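Local coordinates for protein beta-glycosidase (Bacteroides caccae, PDB 6T2R) that probably acts as an endo-acting O-glycanase of glycoside hydrolase family 16, cleaving mucin glycan chains within the chain to begin mucin breakdown, at residues 92-106 with 225-237. Residues are numbered along the deposited sequence; the frame is centred on the assembly and turned at random.
Sequences YLTGGLWTKDKRAFH and NIPQYLLIDMQLG. With SO4 (sulfate ion), chain B.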
loop_
_atom_site.group_PDB
_atom_site.type_symbol
_atom_site.label_atom_id
_atom_site.label_comp_id
_atom_site.label_asym_id
_atom_site.label_seq_id
_atom_site.Cartn_x
_atom_site.Cartn_y
_atom_site.Cartn_z
ATOM N N TYR A 92 8.869 18.573 5.215
ATOM C CA TYR A 92 8.902 17.820 3.938
ATOM C C TYR A 92 7.475 17.590 3.461
ATOM O O TYR A 92 6.565 17.503 4.311
ATOM C CB TYR A 92 9.633 16.500 4.135
ATOM C CG TYR A 92 11.018 16.670 4.678
ATOM C CD1 TYR A 92 12.052 17.026 3.842
ATOM C CD2 TYR A 92 11.311 16.453 6.011
ATOM C CE1 TYR A 92 13.345 17.194 4.308
ATOM C CE2 TYR A 92 12.606 16.595 6.494
ATOM C CZ TYR A 92 13.622 16.999 5.644
ATOM O OH TYR A 92 14.917 17.152 6.065
ATOM N N LEU A 93 7.307 17.534 2.143
ATOM C CA LEU A 93 6.019 17.317 1.432
ATOM C C LEU A 93 6.101 16.017 0.612
ATOM O O LEU A 93 7.124 15.825 -0.124
ATOM C CB LEU A 93 5.746 18.498 0.510
ATOM C CG LEU A 93 5.642 19.847 1.203
ATOM C CD1 LEU A 93 5.401 20.943 0.171
ATOM C CD2 LEU A 93 4.532 19.830 2.260
ATOM N N THR A 94 5.082 15.156 0.717
ATOM C CA THR A 94 5.036 13.892 -0.056
ATOM C C THR A 94 3.695 13.799 -0.773
ATOM O O THR A 94 2.698 14.385 -0.280
ATOM C CB THR A 94 5.279 12.650 0.818
ATOM O OG1 THR A 94 4.230 12.592 1.796
ATOM C CG2 THR A 94 6.654 12.642 1.449
ATOM N N GLY A 95 3.704 13.115 -1.914
ATOM C CA GLY A 95 2.491 12.818 -2.697
ATOM C C GLY A 95 2.001 11.417 -2.378
ATOM O O GLY A 95 2.850 10.525 -2.106
ATOM N N GLY A 96 0.680 11.253 -2.373
ATOM C CA GLY A 96 -0.029 9.985 -2.153
ATOM C C GLY A 96 -1.406 10.018 -2.787
ATOM O O GLY A 96 -1.997 11.114 -2.876
ATOM N N LEU A 97 -1.844 8.863 -3.295
ATOM C CA LEU A 97 -3.202 8.646 -3.817
ATOM C C LEU A 97 -3.876 7.526 -3.018
ATOM O O LEU A 97 -3.173 6.564 -2.617
ATOM C CB LEU A 97 -3.135 8.255 -5.286
ATOM C CG LEU A 97 -2.599 9.293 -6.277
ATOM C CD1 LEU A 97 -2.731 8.727 -7.686
ATOM C CD2 LEU A 97 -3.334 10.624 -6.207
ATOM N N TRP A 98 -5.199 7.622 -2.845
ATOM C CA TRP A 98 -6.015 6.537 -2.250
ATOM C C TRP A 98 -7.350 6.394 -2.974
ATOM O O TRP A 98 -7.761 7.292 -3.740
ATOM C CB TRP A 98 -6.161 6.706 -0.738
ATOM C CG TRP A 98 -6.911 7.909 -0.245
ATOM C CD1 TRP A 98 -7.806 8.700 -0.910
ATOM C CD2 TRP A 98 -6.887 8.386 1.108
ATOM N NE1 TRP A 98 -8.302 9.657 -0.072
ATOM C CE2 TRP A 98 -7.752 9.496 1.169
ATOM C CE3 TRP A 98 -6.211 7.975 2.262
ATOM C CZ2 TRP A 98 -7.972 10.197 2.346
ATOM C CZ3 TRP A 98 -6.408 8.686 3.423
ATOM C CH2 TRP A 98 -7.287 9.774 3.465
ATOM N N THR A 99 -7.932 5.222 -2.853
ATOM C CA THR A 99 -9.200 4.888 -3.535
ATOM C C THR A 99 -10.348 5.054 -2.543
ATOM O O THR A 99 -11.450 4.591 -2.879
ATOM C CB THR A 99 -9.258 3.454 -4.072
ATOM O OG1 THR A 99 -9.250 2.485 -3.016
ATOM C CG2 THR A 99 -8.160 3.177 -5.061
ATOM N N LYS A 100 -10.074 5.644 -1.378
ATOM C CA LYS A 100 -11.102 5.864 -0.351
ATOM C C LYS A 100 -12.324 6.520 -1.002
ATOM O O LYS A 100 -12.156 7.496 -1.714
ATOM C CB LYS A 100 -10.606 6.755 0.786
ATOM C CG LYS A 100 -11.646 6.967 1.889
ATOM C CD LYS A 100 -11.265 8.024 2.902
ATOM C CE LYS A 100 -10.067 7.605 3.709
ATOM N NZ LYS A 100 -9.954 8.401 4.946
ATOM N N ASP A 101 -13.505 5.992 -0.710
ATOM C CA ASP A 101 -14.818 6.539 -1.118
ATOM C C ASP A 101 -14.988 6.388 -2.627
ATOM O O ASP A 101 -16.027 6.827 -3.079
ATOM C CB ASP A 101 -14.997 7.993 -0.663
ATOM C CG ASP A 101 -15.004 8.172 0.864
ATOM O OD1 ASP A 101 -15.684 7.383 1.536
ATOM O OD2 ASP A 101 -14.284 9.061 1.391
ATOM N N LYS A 102 -14.050 5.771 -3.362
ATOM C CA LYS A 102 -14.164 5.654 -4.850
ATOM C C LYS A 102 -14.058 4.210 -5.348
ATOM O O LYS A 102 -14.818 3.866 -6.253
ATOM C CB LYS A 102 -13.100 6.515 -5.536
ATOM C CG LYS A 102 -13.327 8.012 -5.376
ATOM C CD LYS A 102 -12.313 8.928 -6.055
ATOM C CE LYS A 102 -12.825 10.351 -6.023
ATOM N NZ LYS A 102 -11.794 11.286 -6.480
ATOM N N ARG A 103 -13.083 3.415 -4.902
ATOM C CA ARG A 103 -13.035 2.009 -5.338
ATOM C C ARG A 103 -12.707 1.091 -4.148
ATOM O O ARG A 103 -11.674 1.282 -3.461
ATOM C CB ARG A 103 -12.067 1.811 -6.506
ATOM C CG ARG A 103 -11.923 0.323 -6.813
ATOM C CD ARG A 103 -11.251 0.060 -8.128
ATOM N NE ARG A 103 -12.163 0.434 -9.189
ATOM C CZ ARG A 103 -13.025 -0.388 -9.785
ATOM N NH1 ARG A 103 -13.082 -1.660 -9.431
ATOM N NH2 ARG A 103 -13.825 0.066 -10.743
ATOM N N ALA A 104 -13.540 0.090 -3.964
ATOM C CA ALA A 104 -13.420 -0.931 -2.903
ATOM C C ALA A 104 -12.803 -2.186 -3.512
ATOM O O ALA A 104 -13.253 -2.582 -4.566
ATOM C CB ALA A 104 -14.785 -1.214 -2.326
ATOM N N PHE A 105 -11.842 -2.798 -2.841
ATOM C CA PHE A 105 -11.336 -4.134 -3.206
ATOM C C PHE A 105 -11.964 -5.160 -2.264
ATOM O O PHE A 105 -11.825 -4.965 -1.050
ATOM C CB PHE A 105 -9.819 -4.103 -3.170
ATOM C CG PHE A 105 -9.265 -3.091 -4.138
ATOM C CD1 PHE A 105 -9.212 -1.749 -3.802
ATOM C CD2 PHE A 105 -8.823 -3.480 -5.391
ATOM C CE1 PHE A 105 -8.750 -0.805 -4.702
ATOM C CE2 PHE A 105 -8.304 -2.544 -6.273
ATOM C CZ PHE A 105 -8.301 -1.205 -5.933
ATOM N N HIS A 106 -12.680 -6.146 -2.820
ATOM C CA HIS A 106 -13.299 -7.287 -2.101
ATOM C C HIS A 106 -12.350 -8.475 -2.208
ATOM O O HIS A 106 -12.473 -9.258 -3.160
ATOM C CB HIS A 106 -14.694 -7.595 -2.686
ATOM C CG HIS A 106 -15.628 -6.437 -2.583
ATOM N ND1 HIS A 106 -15.604 -5.354 -3.494
ATOM C CD2 HIS A 106 -16.572 -6.145 -1.674
ATOM C CE1 HIS A 106 -16.508 -4.471 -3.134
ATOM N NE2 HIS A 106 -17.101 -4.923 -2.018
ATOM N N ASN A 225 -11.070 -9.870 5.924
ATOM C CA ASN A 225 -11.940 -10.276 4.784
ATOM C C ASN A 225 -13.125 -9.333 4.748
ATOM O O ASN A 225 -14.211 -9.794 4.951
ATOM C CB ASN A 225 -12.357 -11.746 4.781
ATOM C CG ASN A 225 -11.193 -12.634 4.395
ATOM O OD1 ASN A 225 -10.986 -13.670 5.036
ATOM N ND2 ASN A 225 -10.393 -12.215 3.409
ATOM N N ILE A 226 -12.839 -8.045 4.571
ATOM C CA ILE A 226 -13.808 -6.937 4.485
ATOM C C ILE A 226 -13.310 -6.088 3.328
ATOM O O ILE A 226 -12.122 -6.090 3.019
ATOM C CB ILE A 226 -13.888 -6.116 5.792
ATOM C CG1 ILE A 226 -12.528 -5.517 6.190
ATOM C CG2 ILE A 226 -14.504 -6.930 6.923
ATOM C CD1 ILE A 226 -12.598 -4.688 7.480
ATOM N N PRO A 227 -14.201 -5.316 2.685
ATOM C CA PRO A 227 -13.792 -4.465 1.579
ATOM C C PRO A 227 -12.658 -3.524 2.005
ATOM O O PRO A 227 -12.717 -2.966 3.095
ATOM C CB PRO A 227 -15.055 -3.662 1.276
ATOM C CG PRO A 227 -16.174 -4.539 1.769
ATOM C CD PRO A 227 -15.628 -5.168 3.026
ATOM N N GLN A 228 -11.698 -3.324 1.100
ATOM C CA GLN A 228 -10.466 -2.541 1.332
ATOM C C GLN A 228 -10.476 -1.323 0.411
ATOM O O GLN A 228 -11.066 -1.417 -0.696
ATOM C CB GLN A 228 -9.260 -3.456 1.065
ATOM C CG GLN A 228 -9.299 -4.756 1.877
ATOM C CD GLN A 228 -8.855 -4.538 3.304
ATOM O OE1 GLN A 228 -7.914 -3.787 3.551
ATOM N NE2 GLN A 228 -9.558 -5.160 4.258
ATOM N N TYR A 229 -9.820 -0.238 0.823
ATOM C CA TYR A 229 -9.311 0.786 -0.123
ATOM C C TYR A 229 -7.780 0.733 -0.122
ATOM O O TYR A 229 -7.158 0.295 0.886
ATOM C CB TYR A 229 -9.905 2.159 0.170
ATOM C CG TYR A 229 -9.350 2.950 1.334
ATOM C CD1 TYR A 229 -8.363 3.895 1.133
ATOM C CD2 TYR A 229 -9.874 2.826 2.614
ATOM C CE1 TYR A 229 -7.879 4.674 2.173
ATOM C CE2 TYR A 229 -9.402 3.597 3.664
ATOM C CZ TYR A 229 -8.421 4.539 3.436
ATOM O OH TYR A 229 -7.964 5.334 4.438
ATOM N N LEU A 230 -7.198 1.175 -1.239
ATOM C CA LEU A 230 -5.756 1.054 -1.552
ATOM C C LEU A 230 -5.127 2.434 -1.436
ATOM O O LEU A 230 -5.752 3.397 -1.885
ATOM C CB LEU A 230 -5.625 0.558 -2.989
ATOM C CG LEU A 230 -4.198 0.460 -3.496
ATOM C CD1 LEU A 230 -3.321 -0.421 -2.600
ATOM C CD2 LEU A 230 -4.207 -0.073 -4.917
ATOM N N LEU A 231 -4.001 2.499 -0.761
ATOM C CA LEU A 231 -3.153 3.696 -0.577
ATOM C C LEU A 231 -1.804 3.371 -1.222
ATOM O O LEU A 231 -1.242 2.250 -0.954
ATOM C CB LEU A 231 -2.958 3.994 0.921
ATOM C CG LEU A 231 -4.230 4.210 1.755
ATOM C CD1 LEU A 231 -4.782 2.876 2.280
ATOM C CD2 LEU A 231 -3.950 5.120 2.937
ATOM N N ILE A 232 -1.286 4.330 -1.966
ATOM C CA ILE A 232 0.074 4.330 -2.575
ATOM C C ILE A 232 0.658 5.711 -2.309
ATOM O O ILE A 232 0.016 6.695 -2.741
ATOM C CB ILE A 232 0.048 4.028 -4.083
ATOM C CG1 ILE A 232 -0.672 2.713 -4.380
ATOM C CG2 ILE A 232 1.486 4.030 -4.590
ATOM C CD1 ILE A 232 -0.926 2.420 -5.836
ATOM N N ASP A 233 1.750 5.814 -1.553
ATOM C CA ASP A 233 2.153 7.171 -1.126
ATOM C C ASP A 233 3.604 7.167 -0.694
ATOM O O ASP A 233 4.040 6.208 -0.037
ATOM C CB ASP A 233 1.229 7.699 -0.012
ATOM C CG ASP A 233 1.360 6.932 1.297
ATOM O OD1 ASP A 233 0.849 5.792 1.372
ATOM O OD2 ASP A 233 2.034 7.457 2.199
ATOM N N MET A 234 4.302 8.216 -1.114
ATOM C CA MET A 234 5.637 8.579 -0.628
ATOM C C MET A 234 5.465 9.071 0.808
ATOM O O MET A 234 4.395 9.651 1.159
ATOM C CB MET A 234 6.269 9.661 -1.512
ATOM C CG MET A 234 7.674 10.078 -1.094
ATOM S SD MET A 234 8.814 8.716 -0.878
ATOM C CE MET A 234 9.027 8.145 -2.564
ATOM N N GLN A 235 6.491 8.805 1.599
ATOM C CA GLN A 235 6.535 9.080 3.041
ATOM C C GLN A 235 7.979 9.496 3.331
ATOM O O GLN A 235 8.927 8.902 2.723
ATOM C CB GLN A 235 6.075 7.836 3.821
ATOM C CG GLN A 235 4.616 7.498 3.590
ATOM C CD GLN A 235 4.107 6.235 4.250
ATOM O OE1 GLN A 235 4.840 5.443 4.845
ATOM N NE2 GLN A 235 2.833 6.019 4.082
ATOM N N LEU A 236 8.139 10.477 4.217
ATOM C CA LEU A 236 9.475 10.988 4.636
ATOM C C LEU A 236 9.512 11.192 6.157
ATOM O O LEU A 236 8.654 11.947 6.675
ATOM C CB LEU A 236 9.756 12.308 3.901
ATOM C CG LEU A 236 10.201 12.180 2.445
ATOM C CD1 LEU A 236 10.287 13.564 1.789
ATOM C CD2 LEU A 236 11.531 11.444 2.341
ATOM N N GLY A 237 10.440 10.504 6.833
ATOM C CA GLY A 237 10.692 10.635 8.283
ATOM C C GLY A 237 9.679 9.914 9.170
ATOM O O GLY A 237 8.554 9.572 8.723
HETATM S S SO4 B . -13.779 -6.542 -6.729
HETATM O O1 SO4 B . -12.782 -6.419 -5.667
HETATM O O2 SO4 B . -13.400 -5.705 -7.854
HETATM O O3 SO4 B . -15.042 -6.106 -6.223
HETATM O O4 SO4 B . -13.837 -7.914 -7.172
#
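L97 and I232 form the hydrogen-bonded antiparallel pair at the middle of this contact: L97 N reaches I232 O at 2.9 Å, and I232 N returns to L97 O. The backbones come closest at G96, its CA 3.7 Å from D233 CA, the shortest CA-CA distance of the register. T99 continues the ladder, its backbone N donating to L230 O. With OG1 set between the backbone N and the carbonyl carbon (chi1 66°), T99 OG1 accepts from L230 N at 3.0 Å and donates to R103 O at 2.7 Å, tying the 99-103 turn to the neighbouring strand. Strand segments 96-98 and 228-233, antiparallel at 172°, belong to the curved antiparallel sheets of the GH16 beta-jelly roll; I232 and L230 pack onto strand 251-263, whereas D233 and L231 face W127 of strand 125-130. On the W98 side, Y229 makes an offset edge-to-face pair, its edge toward the six-membered ring of W98, planes at 87°, while L231 CD2 sits at the indole edge. K100 CB lies over one Y229 face, 3.8 Å from its centroid. Beyond F105, whose backbone pairs with Q228 in a single bridge, the contact thins: the exposed H106 ring meets P227 loosely, H106 CD2 to P227 CG at 3.8 Å, and H106 N and ND1 donate to a sulfate ion, probably from the crystallisation liquor, also held by H260 and Q262.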